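Local atomic coordinates of mandelate racemase/muconate lactonizing enzyme/Enolase superfamily (Rhodobacter sphaeroides, PDB entry 2HZG), a protein that belongs to the mandelate racemase/muconate lactonizing enzyme branch of the enolase superfamily, pairing an N-terminal capping domain with a barrel domain that holds a sodium ion. Residues Pro50-Phe55 with Leu96-Met102; His61-Val67 with Tyr91-Leu96. One frame throughout, in Å; residues are numbered along the deposited sequence. Where two conformers were deposited one is given.

Contact 1: Pro50-Phe55 with Leu96-Met102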
# COMPACT_ATOMS: atom_id res chain seq x y z
N PRO A 50 9.91 1.71 -9.32
CA PRO A 50 8.50 2.07 -9.07
C PRO A 50 8.35 3.39 -8.34
O PRO A 50 7.42 4.14 -8.63
CB PRO A 50 7.99 0.91 -8.19
CG PRO A 50 8.83 -0.25 -8.61
CD PRO A 50 10.22 0.37 -8.78
N SER A 51 9.27 3.68 -7.41
CA SER A 51 9.26 4.96 -6.71
C SER A 51 9.56 6.12 -7.67
O SER A 51 8.84 7.11 -7.66
CB SER A 51 10.25 4.97 -5.53
OG SER A 51 9.90 3.96 -4.62
N ILE A 52 10.61 5.99 -8.48
CA ILE A 52 10.91 7.01 -9.50
C ILE A 52 9.69 7.20 -10.42
O ILE A 52 9.31 8.33 -10.73
CB ILE A 52 12.16 6.66 -10.37
CG1 ILE A 52 13.46 6.76 -9.54
CG2 ILE A 52 12.22 7.57 -11.61
CD1 ILE A 52 14.65 5.97 -10.18
N ALA A 53 9.08 6.09 -10.86
CA ALA A 53 7.86 6.15 -11.67
C ALA A 53 6.72 6.92 -10.99
O ALA A 53 6.06 7.74 -11.63
CB ALA A 53 7.41 4.76 -12.12
N ALA A 54 6.52 6.70 -9.69
CA ALA A 54 5.56 7.47 -8.88
C ALA A 54 5.88 8.97 -8.89
O ALA A 54 4.98 9.80 -8.87
CB ALA A 54 5.46 6.91 -7.41
N PHE A 55 7.17 9.31 -8.90
CA PHE A 55 7.58 10.73 -8.97
C PHE A 55 7.26 11.45 -10.28
O PHE A 55 6.88 12.63 -10.26
CB PHE A 55 9.08 10.91 -8.64
CG PHE A 55 9.43 12.31 -8.26
CD1 PHE A 55 8.93 12.86 -7.08
CD2 PHE A 55 10.20 13.11 -9.10
CE1 PHE A 55 9.21 14.17 -6.74
CE2 PHE A 55 10.50 14.43 -8.75
CZ PHE A 55 10.00 14.96 -7.58
N LEU A 96 -2.30 6.61 -6.17
CA LEU A 96 -1.00 6.14 -6.61
C LEU A 96 -0.40 5.38 -5.42
O LEU A 96 0.16 5.98 -4.49
CB LEU A 96 -0.14 7.33 -7.07
CG LEU A 96 1.36 7.22 -7.35
CD1 LEU A 96 1.79 5.84 -7.83
CD2 LEU A 96 1.83 8.34 -8.30
N LEU A 97 -0.58 4.06 -5.43
CA LEU A 97 -0.26 3.23 -4.25
C LEU A 97 1.19 3.40 -3.77
O LEU A 97 1.44 3.48 -2.57
CB LEU A 97 -0.59 1.75 -4.51
CG LEU A 97 -0.37 0.72 -3.39
CD1 LEU A 97 -1.01 1.14 -2.08
CD2 LEU A 97 -0.85 -0.71 -3.84
N GLN A 98 2.13 3.49 -4.71
CA GLN A 98 3.56 3.65 -4.41
C GLN A 98 3.90 4.98 -3.72
O GLN A 98 4.99 5.10 -3.12
CB GLN A 98 4.39 3.54 -5.70
CG GLN A 98 5.92 3.44 -5.51
CD GLN A 98 6.38 2.09 -4.95
OE1 GLN A 98 5.64 1.11 -5.00
NE2 GLN A 98 7.60 2.03 -4.44
N ALA A 99 3.00 5.97 -3.78
CA ALA A 99 3.35 7.34 -3.36
C ALA A 99 4.08 7.50 -1.99
O ALA A 99 5.07 8.21 -1.93
CB ALA A 99 2.15 8.28 -3.44
N PRO A 100 3.59 6.86 -0.90
CA PRO A 100 4.21 7.07 0.41
C PRO A 100 5.71 6.71 0.44
O PRO A 100 6.46 7.33 1.18
CB PRO A 100 3.45 6.09 1.32
CG PRO A 100 2.21 5.80 0.64
CD PRO A 100 2.44 5.94 -0.82
N HIS A 101 6.11 5.72 -0.35
CA HIS A 101 7.51 5.28 -0.38
C HIS A 101 8.39 6.32 -1.06
O HIS A 101 9.49 6.62 -0.58
CB HIS A 101 7.61 3.92 -1.08
CG HIS A 101 7.34 2.77 -0.16
ND1 HIS A 101 7.65 1.46 -0.49
CD2 HIS A 101 6.82 2.72 1.09
CE1 HIS A 101 7.32 0.67 0.51
NE2 HIS A 101 6.83 1.41 1.49
N MET A 102 7.89 6.88 -2.16
CA MET A 102 8.55 8.00 -2.84
C MET A 102 8.57 9.24 -1.92
O MET A 102 9.61 9.88 -1.76
CB MET A 102 7.85 8.31 -4.18
CG MET A 102 8.60 9.37 -5.05
SD MET A 102 10.29 8.88 -5.51
CE MET A 102 11.28 9.92 -4.45

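Contact 2: His61-Val67 with Tyr91-Leu96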
# COMPACT_ATOMS: atom_id res chain seq x y z
N HIS A 61 -5.45 11.16 -13.24
CA HIS A 61 -6.57 12.05 -12.94
C HIS A 61 -6.15 12.90 -11.74
O HIS A 61 -4.99 12.84 -11.32
CB HIS A 61 -7.87 11.26 -12.68
CG HIS A 61 -7.77 10.26 -11.57
ND1 HIS A 61 -7.45 8.93 -11.79
CD2 HIS A 61 -7.98 10.38 -10.24
CE1 HIS A 61 -7.46 8.29 -10.64
NE2 HIS A 61 -7.79 9.14 -9.69
N GLY A 62 -7.08 13.70 -11.21
CA GLY A 62 -6.78 14.70 -10.17
C GLY A 62 -6.24 14.19 -8.85
O GLY A 62 -5.52 14.91 -8.15
N VAL A 63 -6.59 12.96 -8.46
CA VAL A 63 -6.02 12.38 -7.23
C VAL A 63 -5.11 11.17 -7.52
O VAL A 63 -4.85 10.32 -6.65
CB VAL A 63 -7.08 12.12 -6.11
CG1 VAL A 63 -7.76 13.47 -5.68
CG2 VAL A 63 -8.11 11.08 -6.53
N CYS A 64 -4.62 11.13 -8.76
CA CYS A 64 -3.55 10.22 -9.14
C CYS A 64 -2.51 10.98 -10.00
O CYS A 64 -2.28 10.69 -11.17
CB CYS A 64 -4.12 8.99 -9.85
SG CYS A 64 -2.98 7.63 -10.07
N ARG A 65 -1.89 11.99 -9.39
CA ARG A 65 -0.85 12.77 -10.04
C ARG A 65 0.52 12.23 -9.66
O ARG A 65 0.65 11.61 -8.60
CB ARG A 65 -0.94 14.23 -9.58
CG ARG A 65 -2.26 14.84 -9.93
CD ARG A 65 -2.25 16.34 -9.72
NE ARG A 65 -3.53 16.72 -9.17
CZ ARG A 65 -3.99 17.97 -9.10
NH1 ARG A 65 -3.24 18.98 -9.55
NH2 ARG A 65 -5.19 18.20 -8.56
N PRO A 66 1.54 12.50 -10.48
CA PRO A 66 2.91 12.16 -10.08
C PRO A 66 3.26 12.92 -8.81
O PRO A 66 2.80 14.05 -8.61
CB PRO A 66 3.76 12.68 -11.25
CG PRO A 66 2.88 13.79 -11.89
CD PRO A 66 1.50 13.17 -11.80
N VAL A 67 4.06 12.31 -7.94
CA VAL A 67 4.46 12.98 -6.71
C VAL A 67 5.07 14.38 -6.97
O VAL A 67 4.84 15.30 -6.19
CB VAL A 67 5.37 12.08 -5.83
CG1 VAL A 67 5.94 12.86 -4.61
CG2 VAL A 67 4.59 10.85 -5.38
N TYR A 91 -3.05 13.89 -0.91
CA TYR A 91 -4.29 14.16 -1.61
C TYR A 91 -4.14 13.92 -3.12
O TYR A 91 -4.91 13.13 -3.70
CB TYR A 91 -4.78 15.59 -1.32
CG TYR A 91 -6.06 15.96 -2.03
CD1 TYR A 91 -7.30 15.56 -1.52
CD2 TYR A 91 -6.03 16.67 -3.23
CE1 TYR A 91 -8.49 15.88 -2.19
CE2 TYR A 91 -7.21 16.99 -3.91
CZ TYR A 91 -8.43 16.59 -3.37
OH TYR A 91 -9.60 16.91 -4.03
N ASN A 92 -3.17 14.61 -3.74
CA ASN A 92 -2.99 14.58 -5.20
C ASN A 92 -2.53 13.22 -5.74
O ASN A 92 -2.72 12.93 -6.92
CB ASN A 92 -1.97 15.63 -5.66
CG ASN A 92 -2.52 17.06 -5.63
OD1 ASN A 92 -3.73 17.27 -5.57
ND2 ASN A 92 -1.62 18.05 -5.70
N SER A 93 -1.86 12.43 -4.90
CA SER A 93 -1.36 11.10 -5.33
C SER A 93 -2.04 9.98 -4.53
O SER A 93 -1.49 8.89 -4.38
CB SER A 93 0.17 11.02 -5.18
OG SER A 93 0.81 11.98 -6.00
N MET A 94 -3.22 10.26 -4.00
CA MET A 94 -3.98 9.28 -3.21
C MET A 94 -4.13 7.90 -3.88
O MET A 94 -3.95 6.87 -3.23
CB MET A 94 -5.35 9.85 -2.82
CG MET A 94 -6.25 8.89 -2.01
SD MET A 94 -7.88 9.64 -1.83
CE MET A 94 -8.65 9.37 -3.42
N ASP A 95 -4.44 7.89 -5.18
CA ASP A 95 -4.70 6.63 -5.90
C ASP A 95 -3.43 6.01 -6.50
O ASP A 95 -3.49 5.02 -7.26
CB ASP A 95 -5.75 6.86 -7.00
CG ASP A 95 -7.17 7.02 -6.45
OD1 ASP A 95 -7.38 6.99 -5.22
OD2 ASP A 95 -8.10 7.17 -7.28
N LEU A 96 -2.30 6.61 -6.17
CA LEU A 96 -1.00 6.14 -6.61
C LEU A 96 -0.40 5.38 -5.42
O LEU A 96 0.16 5.98 -4.49
CB LEU A 96 -0.14 7.33 -7.07
CG LEU A 96 1.36 7.22 -7.35
CD1 LEU A 96 1.79 5.84 -7.83
CD2 LEU A 96 1.83 8.34 -8.30
O HOH W 1 1.15 14.70 -6.37

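Contact 1: Pro50-Phe55 with Leu96-Met102
M102 overlaps one flank of helix 48-56, its side chain lodged as a knob among S51, I52, A54 and F55. CG stands anti to the backbone N (chi1 -173°), and the chain then bends at chi2 and chi3, carrying M102 SD to 3.1 Å from S51 O. M102 SD also lies 3.9 Å from F55 CB and meets that ring obliquely, a Met-aromatic contact 5.4 Å from the centroid. A54 CB fills the middle of the interface, 3.8 Å from L96 CD1 and 3.9 Å from Q98 CB, while L96 CD2 reaches A54 O. Q98 CG, anti to the backbone N (chi1 -170°), lies against P50 O, and the bend at chi2 folds the amide carbon CD over P50 CB (3.8 Å). Its NE2 then donates to S51 OG (3.0 Å, 157°), which lies near the amide plane. S51 OG also bonds to A47 O, while Q98 OE1 takes a hydrogen bond from Q98 N of the second subunit. The polar network sits in a buried, largely apolar interface of helix 48-56 with the start of helix 99-118 and its preceding turn; hydrogen bonds to NE2 and OE1 should fix the Q98 amide's rotation and tie the contact to the dimer.

Contact 2: His61-Val67 with Tyr91-Leu96
With CG between backbone N and carbonyl carbon (chi1 57°), the H61 ring swings toward D95, whose carboxylate is set anti to its carbonyl carbon (chi1 -74°). H61 NE2 donates to D95 OD2 (3.1 Å); the acceptor lies near the imidazole plane, but the donor approaches from above the carboxylate plane. Backbone hydrogen bonds join the loop to the helix end and the turn after it: D95 N to V63 O (2.9 Å) is nearly straight, and R65 N reaches N92 O (2.8 Å). S93 is the first residue to leave helical geometry, and its OG donates to R65 O (2.6 Å) and accepts from a water that also donates to P66 O. The R65 guanidinium stacks on the N92 amide, planes 22° apart, with OD1 over one face. R65 NE is held by G62 O in the guanidinium plane (2.9 Å), while N92 ND2 bonds to S70 OG. V63 divides its methyls: CG1 makes a CH-pi contact over the Y91 face, 4.1 Å from the ring centroid, and CG2 lies 3.6 Å from M94 CE. This fastens the loop after helix 48-56 to the C-terminal end of helix 79-92, with V67 and S93 resting on A99 of helix 99-118.

Contacts 1 and 2 lie side by side in the N-terminal domain, their centres about 10 Å apart, and share L96, which packs on A54 in one and on C64 and R65 in the other. A probable hydrogen bond from V67 N to A54 O (2.8 Å) joins them directly; A99 CB meets S93 CB at 3.8 Å, and F55 CD1 lies 3.9 Å from V67 CB. Together they bind three successive helices, 48-56, 79-92 and 99-118, and both reach the second subunit. The metal site of D199, E227 and E254 belongs to the barrel domain; the H101 side chain of contact 1 is still about 13 Å from a bound sodium ion.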